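Malate dehydrogenase (Naegleria fowleri, PDB 6UM4) catalyses the reversible, NAD(P)-dependent interconversion of malate and oxaloacetate, as a member of the lactate/malate dehydrogenase family. Local coordinates at the interface of chains A and B. Residues are numbered along the deposited sequence; one frame, centred on the assembly and turned at random. Chains: chain A/B, Malate dehydrogenase.

Contact 1: the interface of chains A and B. Residues chain A 330-334; chain B 111, 115, 149.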
ATOM      1  N   SER A 330      11.043  11.273  -2.270  1.00 23.84           N
ATOM      2  CA  SER A 330      10.224  11.298  -3.473  1.00 29.51           C
ATOM      3  C   SER A 330       8.909  10.554  -3.233  1.00 34.93           C
ATOM      4  O   SER A 330       8.741   9.831  -2.247  1.00 38.09           O
ATOM      5  CB  SER A 330      10.974  10.689  -4.656  1.00 25.32           C
ATOM      6  OG  SER A 330      11.183   9.310  -4.421  1.00 36.39           O
ATOM      7  N   SER A 331       7.975  10.725  -4.169  1.00 30.65           N
ATOM      8  CA  SER A 331       6.591  10.280  -3.991  1.00 31.50           C
ATOM      9  C   SER A 331       6.406   8.808  -4.379  1.00 22.28           C
ATOM     10  O   SER A 331       5.633   8.462  -5.269  1.00 23.69           O
ATOM     11  CB  SER A 331       5.663  11.176  -4.804  1.00 38.47           C
ATOM     12  OG  SER A 331       6.170  11.369  -6.115  1.00 39.20           O
ATOM     13  N   ALA A 332       7.085   7.927  -3.644  1.00 23.05           N
ATOM     14  CA  ALA A 332       7.040   6.501  -3.961  1.00 19.67           C
ATOM     15  C   ALA A 332       5.624   5.935  -3.882  1.00 18.56           C
ATOM     16  O   ALA A 332       5.220   5.122  -4.722  1.00 18.21           O
ATOM     17  CB  ALA A 332       7.968   5.746  -3.024  1.00 24.79           C
ATOM     18  N   ALA A 333       4.872   6.311  -2.854  1.00 20.51           N
ATOM     19  CA  ALA A 333       3.563   5.705  -2.650  1.00 18.60           C
ATOM     20  C   ALA A 333       2.614   6.043  -3.799  1.00 20.77           C
ATOM     21  O   ALA A 333       1.856   5.183  -4.259  1.00 24.61           O
ATOM     22  CB  ALA A 333       2.982   6.162  -1.305  1.00 19.05           C
ATOM     23  N   SER A 334       2.598   7.302  -4.254  1.00 22.92           N
ATOM     24  CA  SER A 334       1.704   7.600  -5.371  1.00 17.76           C
ATOM     25  C   SER A 334       2.216   7.023  -6.695  1.00 17.47           C
ATOM     26  O   SER A 334       1.407   6.631  -7.541  1.00 20.27           O
ATOM     27  CB  SER A 334       1.420   9.116  -5.458  1.00 22.16           C
ATOM     28  OG  SER A 334       2.584   9.907  -5.309  1.00 27.82           O
TER
ATOM     29  N   ASN B 111       2.272   5.651   5.710  1.00 21.73           N
ATOM     30  CA  ASN B 111       2.588   5.716   4.280  1.00 23.43           C
ATOM     31  C   ASN B 111       1.990   4.538   3.507  1.00 30.35           C
ATOM     32  O   ASN B 111       1.559   4.695   2.357  1.00 23.99           O
ATOM     33  CB  ASN B 111       4.108   5.764   4.082  1.00 24.13           C
ATOM     34  CG  ASN B 111       4.515   5.741   2.605  1.00 39.14           C
ATOM     35  OD1 ASN B 111       4.947   4.704   2.084  1.00 52.88           O
ATOM     36  ND2 ASN B 111       4.409   6.883   1.937  1.00 28.80           N
ATOM     37  N   PHE B 115      -3.166   4.799   1.818  1.00 24.11           N
ATOM     38  CA  PHE B 115      -3.578   4.496   0.449  1.00 21.89           C
ATOM     39  C   PHE B 115      -4.536   3.320   0.398  1.00 23.29           C
ATOM     40  O   PHE B 115      -5.396   3.266  -0.485  1.00 21.69           O
ATOM     41  CB  PHE B 115      -2.344   4.229  -0.400  1.00 22.94           C
ATOM     42  CG  PHE B 115      -1.637   5.473  -0.794  1.00 26.84           C
ATOM     43  CD1 PHE B 115      -1.758   5.973  -2.067  1.00 23.88           C
ATOM     44  CD2 PHE B 115      -0.878   6.169   0.127  1.00 32.13           C
ATOM     45  CE1 PHE B 115      -1.137   7.152  -2.414  1.00 29.43           C
ATOM     46  CE2 PHE B 115      -0.254   7.340  -0.226  1.00 31.57           C
ATOM     47  CZ  PHE B 115      -0.381   7.830  -1.507  1.00 24.89           C
ATOM     48  N   GLU B 149       0.348  13.504  -1.853  1.00 23.97           N
ATOM     49  CA  GLU B 149       0.430  12.167  -2.443  1.00 23.47           C
ATOM     50  C   GLU B 149      -0.923  11.478  -2.446  1.00 23.02           C
ATOM     51  O   GLU B 149      -1.249  10.744  -3.380  1.00 22.86           O
ATOM     52  CB  GLU B 149       1.453  11.305  -1.704  1.00 24.08           C
ATOM     53  CG  GLU B 149       2.894  11.667  -1.997  1.00 28.86           C
ATOM     54  CD  GLU B 149       3.824  10.456  -1.983  1.00 36.81           C
ATOM     55  OE1 GLU B 149       4.585  10.328  -0.999  1.00 29.84           O
ATOM     56  OE2 GLU B 149       3.800   9.644  -2.951  1.00 35.82           O
TER
HETATM   57  O   HOH W   1       5.621   7.872  -0.521  1.00 31.94           O
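B:Glu149 reaches across the subunit boundary and caps the N-terminal end of helix 332-348 of chain A with its carboxylate. One oxygen, OE2, is gripped by two donors of A:Ser334. The hydroxyl OG of A:Ser334 lies 2.7 Å from OE2 of B:Glu149 and meets its anti lone pair, the side turned away from OE1. The backbone N of A:Ser334 also approaches on the anti side but tilted out of the carboxylate plane, 2.9 Å from OE2 of B:Glu149. This second bond is nearly straight, with 163° at the hydrogen. Both groups of one serine thus hold the same oxygen and, together with the water at OE1, they probably limit rotation of the carboxylate. OE1 of B:Glu149 binds that water, 2.7 Å away, which also binds the backbone N of A:Ala333 and the side-chain amide ND2 of B:Asn111. First-turn amides are therefore served by both oxygens, directly or through water, and the helix dipole would probably stabilise the negative charge.

Beside this polar cluster the methyl CB of A:Ala333 sits in the corner formed by ND2 of B:Asn111 and the rim of the B:Phe115 ring, 3.6 Å from CE2 of B:Phe115. In the second shell, B:Glu149 places its own CB in the plane of that ring, at its edge, so the two chain B side chains brace each other. The glutamate chain bends at chi2 (-146°), carrying the carboxylate over A:Ser331. B:Asn111 turns CG anti to its backbone nitrogen (chi1 176°), which brings its amide to the water, where ND2 of B:Asn111 ends 2.9 Å from the water oxygen.

Contact 2: the interface of chains A and B. Residues chain A 111, 115, 149; chain B 323, 327, 331-334.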
ATOM      1  N   ASN A 111       7.898  -1.229  -2.277  1.00 20.14           N
ATOM      2  CA  ASN A 111       7.357  -1.442  -0.927  1.00 26.15           C
ATOM      3  C   ASN A 111       5.852  -1.175  -0.867  1.00 27.42           C
ATOM      4  O   ASN A 111       5.128  -1.872  -0.143  1.00 20.55           O
ATOM      5  CB  ASN A 111       8.115  -0.570   0.078  1.00 23.69           C
ATOM      6  CG  ASN A 111       7.544  -0.655   1.502  1.00 37.62           C
ATOM      7  OD1 ASN A 111       6.833   0.255   1.954  1.00 43.57           O
ATOM      8  ND2 ASN A 111       7.888  -1.716   2.222  1.00 26.60           N
ATOM      9  N   PHE A 115       2.327  -5.136  -2.104  1.00 22.82           N
ATOM     10  CA  PHE A 115       1.187  -5.481  -1.258  1.00 21.11           C
ATOM     11  C   PHE A 115      -0.139  -5.217  -1.966  1.00 22.88           C
ATOM     12  O   PHE A 115      -1.115  -5.939  -1.731  1.00 27.10           O
ATOM     13  CB  PHE A 115       1.233  -4.720   0.089  1.00 23.14           C
ATOM     14  CG  PHE A 115       2.222  -5.279   1.090  1.00 21.94           C
ATOM     15  CD1 PHE A 115       1.799  -6.093   2.121  1.00 25.09           C
ATOM     16  CD2 PHE A 115       3.581  -5.000   0.976  1.00 21.83           C
ATOM     17  CE1 PHE A 115       2.705  -6.624   3.031  1.00 31.79           C
ATOM     18  CE2 PHE A 115       4.488  -5.521   1.859  1.00 23.02           C
ATOM     19  CZ  PHE A 115       4.054  -6.343   2.898  1.00 29.46           C
ATOM     20  N   GLU A 149       8.127  -9.865   4.640  1.00 28.30           N
ATOM     21  CA  GLU A 149       7.010  -8.967   4.920  1.00 26.02           C
ATOM     22  C   GLU A 149       5.783  -9.365   4.122  1.00 25.56           C
ATOM     23  O   GLU A 149       4.665  -9.345   4.643  1.00 25.72           O
ATOM     24  CB  GLU A 149       7.398  -7.522   4.622  1.00 25.26           C
ATOM     25  CG  GLU A 149       8.363  -6.913   5.625  1.00 25.85           C
ATOM     26  CD  GLU A 149       8.114  -5.411   5.854  1.00 36.43           C
ATOM     27  OE1 GLU A 149       8.886  -4.602   5.284  1.00 32.82           O
ATOM     28  OE2 GLU A 149       7.134  -5.043   6.566  1.00 31.07           O
TER
ATOM     29  N   ILE B 323      13.120  -9.329  10.393  1.00 32.94           N
ATOM     30  CA  ILE B 323      12.925  -8.408   9.279  1.00 33.44           C
ATOM     31  C   ILE B 323      13.872  -7.221   9.390  1.00 32.80           C
ATOM     32  O   ILE B 323      14.468  -6.793   8.394  1.00 30.41           O
ATOM     33  CB  ILE B 323      11.450  -7.979   9.206  1.00 33.25           C
ATOM     34  CG1 ILE B 323      10.607  -9.196   8.822  1.00 30.05           C
ATOM     35  CG2 ILE B 323      11.262  -6.838   8.198  1.00 36.94           C
ATOM     36  CD1 ILE B 323       9.161  -8.960   8.839  1.00 30.90           C
ATOM     37  N   ARG B 327      16.274  -6.218   6.403  1.00 35.46           N
ATOM     38  CA  ARG B 327      16.039  -4.975   5.679  1.00 39.84           C
ATOM     39  C   ARG B 327      16.738  -3.768   6.288  1.00 43.54           C
ATOM     40  O   ARG B 327      17.000  -2.803   5.565  1.00 46.86           O
ATOM     41  CB  ARG B 327      14.537  -4.679   5.595  1.00 36.60           C
ATOM     42  CG  ARG B 327      13.740  -5.767   4.909  1.00 39.04           C
ATOM     43  CD  ARG B 327      12.341  -5.304   4.551  1.00 38.58           C
ATOM     44  NE  ARG B 327      12.320  -4.396   3.411  1.00 40.37           N
ATOM     45  CZ  ARG B 327      11.222  -4.123   2.708  1.00 44.76           C
ATOM     46  NH1 ARG B 327      11.277  -3.285   1.679  1.00 47.62           N
ATOM     47  NH2 ARG B 327      10.060  -4.691   3.034  1.00 37.34           N
ATOM     48  N   SER B 331       9.159  -3.405  10.033  1.00 27.82           N
ATOM     49  CA  SER B 331       8.206  -3.930   9.050  1.00 30.17           C
ATOM     50  C   SER B 331       6.971  -3.029   8.914  1.00 32.56           C
ATOM     51  O   SER B 331       5.840  -3.400   9.245  1.00 31.71           O
ATOM     52  CB  SER B 331       7.806  -5.346   9.437  1.00 37.53           C
ATOM     53  OG  SER B 331       7.492  -5.421  10.817  1.00 40.35           O
ATOM     54  N   ALA B 332       7.202  -1.818   8.394  1.00 29.23           N
ATOM     55  CA  ALA B 332       6.113  -0.855   8.253  1.00 22.28           C
ATOM     56  C   ALA B 332       4.997  -1.373   7.344  1.00 21.67           C
ATOM     57  O   ALA B 332       3.809  -1.221   7.657  1.00 21.96           O
ATOM     58  CB  ALA B 332       6.659   0.468   7.731  1.00 26.17           C
ATOM     59  N   ALA B 333       5.347  -1.974   6.204  1.00 21.64           N
ATOM     60  CA  ALA B 333       4.309  -2.371   5.259  1.00 22.52           C
ATOM     61  C   ALA B 333       3.447  -3.496   5.823  1.00 21.00           C
ATOM     62  O   ALA B 333       2.217  -3.479   5.681  1.00 24.40           O
ATOM     63  CB  ALA B 333       4.929  -2.753   3.906  1.00 21.37           C
ATOM     64  N   SER B 334       4.052  -4.500   6.456  1.00 21.27           N
ATOM     65  CA  SER B 334       3.190  -5.543   6.986  1.00 21.16           C
ATOM     66  C   SER B 334       2.410  -5.051   8.208  1.00 21.08           C
ATOM     67  O   SER B 334       1.262  -5.461   8.409  1.00 20.91           O
ATOM     68  CB  SER B 334       3.998  -6.820   7.274  1.00 21.55           C
ATOM     69  OG  SER B 334       5.220  -6.561   7.934  1.00 24.20           O
TER
HETATM   70  O   HOH W   2       7.814  -2.248   5.059  1.00 29.35           O
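A:Glu149 buries 73 Å² against chain B and is held from two sides, by B:Arg327 at one carboxylate oxygen and by the start of helix 332-348 at the other. Atom NH2 of the B:Arg327 guanidinium forms a salt bridge with OE1 of A:Glu149, modelled at 2.5 Å. The N-H does not point at the oxygen and the two flat groups are turned 69° apart, so the pairing appears to be charge attraction more than a directed hydrogen bond. A bend at chi3 (74°) swings the guanidinium of B:Arg327 back toward the glutamate, whose CG lies in the guanidinium plane at its edge. The arginine also passes the amide of A:Asn111, where NH2 of B:Arg327 lies 3.8 Å from ND2 of A:Asn111.

At the far oxygen, OE2 of A:Glu149 takes a bond on its anti lone pair from the hydroxyl OG of B:Ser334 at 2.8 Å. The backbone N of B:Ser334, 3.1 Å from OE2 of A:Glu149, comes instead from above the carboxylate plane. OE1 additionally binds a water shared with ND2 of A:Asn111 and the backbone N of B:Ala333. With an arginine and a helix N terminus close by, the carboxylate is probably kept ionised.

B:Ala333, with 56 Å² hidden, supplies the apolar part: its CB lies 3.5 Å from CE2 of A:Phe115, while its carbonyl O stands over one face of the ring, offset toward the rim. The side chains of B:Ile323 and A:Glu149 cross at about a right angle, with CG2 of B:Ile323 3.9 Å from CG of A:Glu149. In the fold, chain A contributes helices 108-118 and 140-151 of its NAD-binding region, which meet the end of helix 319-327 and the first turn of helix 332-348 in the C-terminal catalytic region of chain B.

Contact 1 and contact 2 are twins under the two-fold axis of the dimer, their C-alpha centres about 15 Å apart. Each pairs helices 108-118 and 140-151 of one subunit with the N-terminal turn of helix 332-348 of the other, so each chain offers a capping glutamate at one contact and receives one at the other. Contact 2 also takes in the end of helix 319-327, whose counterpart in chain A would be expected to act the same way at contact 1. The reciprocal placing ties the NAD-binding region of each subunit to the catalytic region of its partner. Malate dehydrogenases of this family commonly work as dimers, and this assembly is probably the biological one.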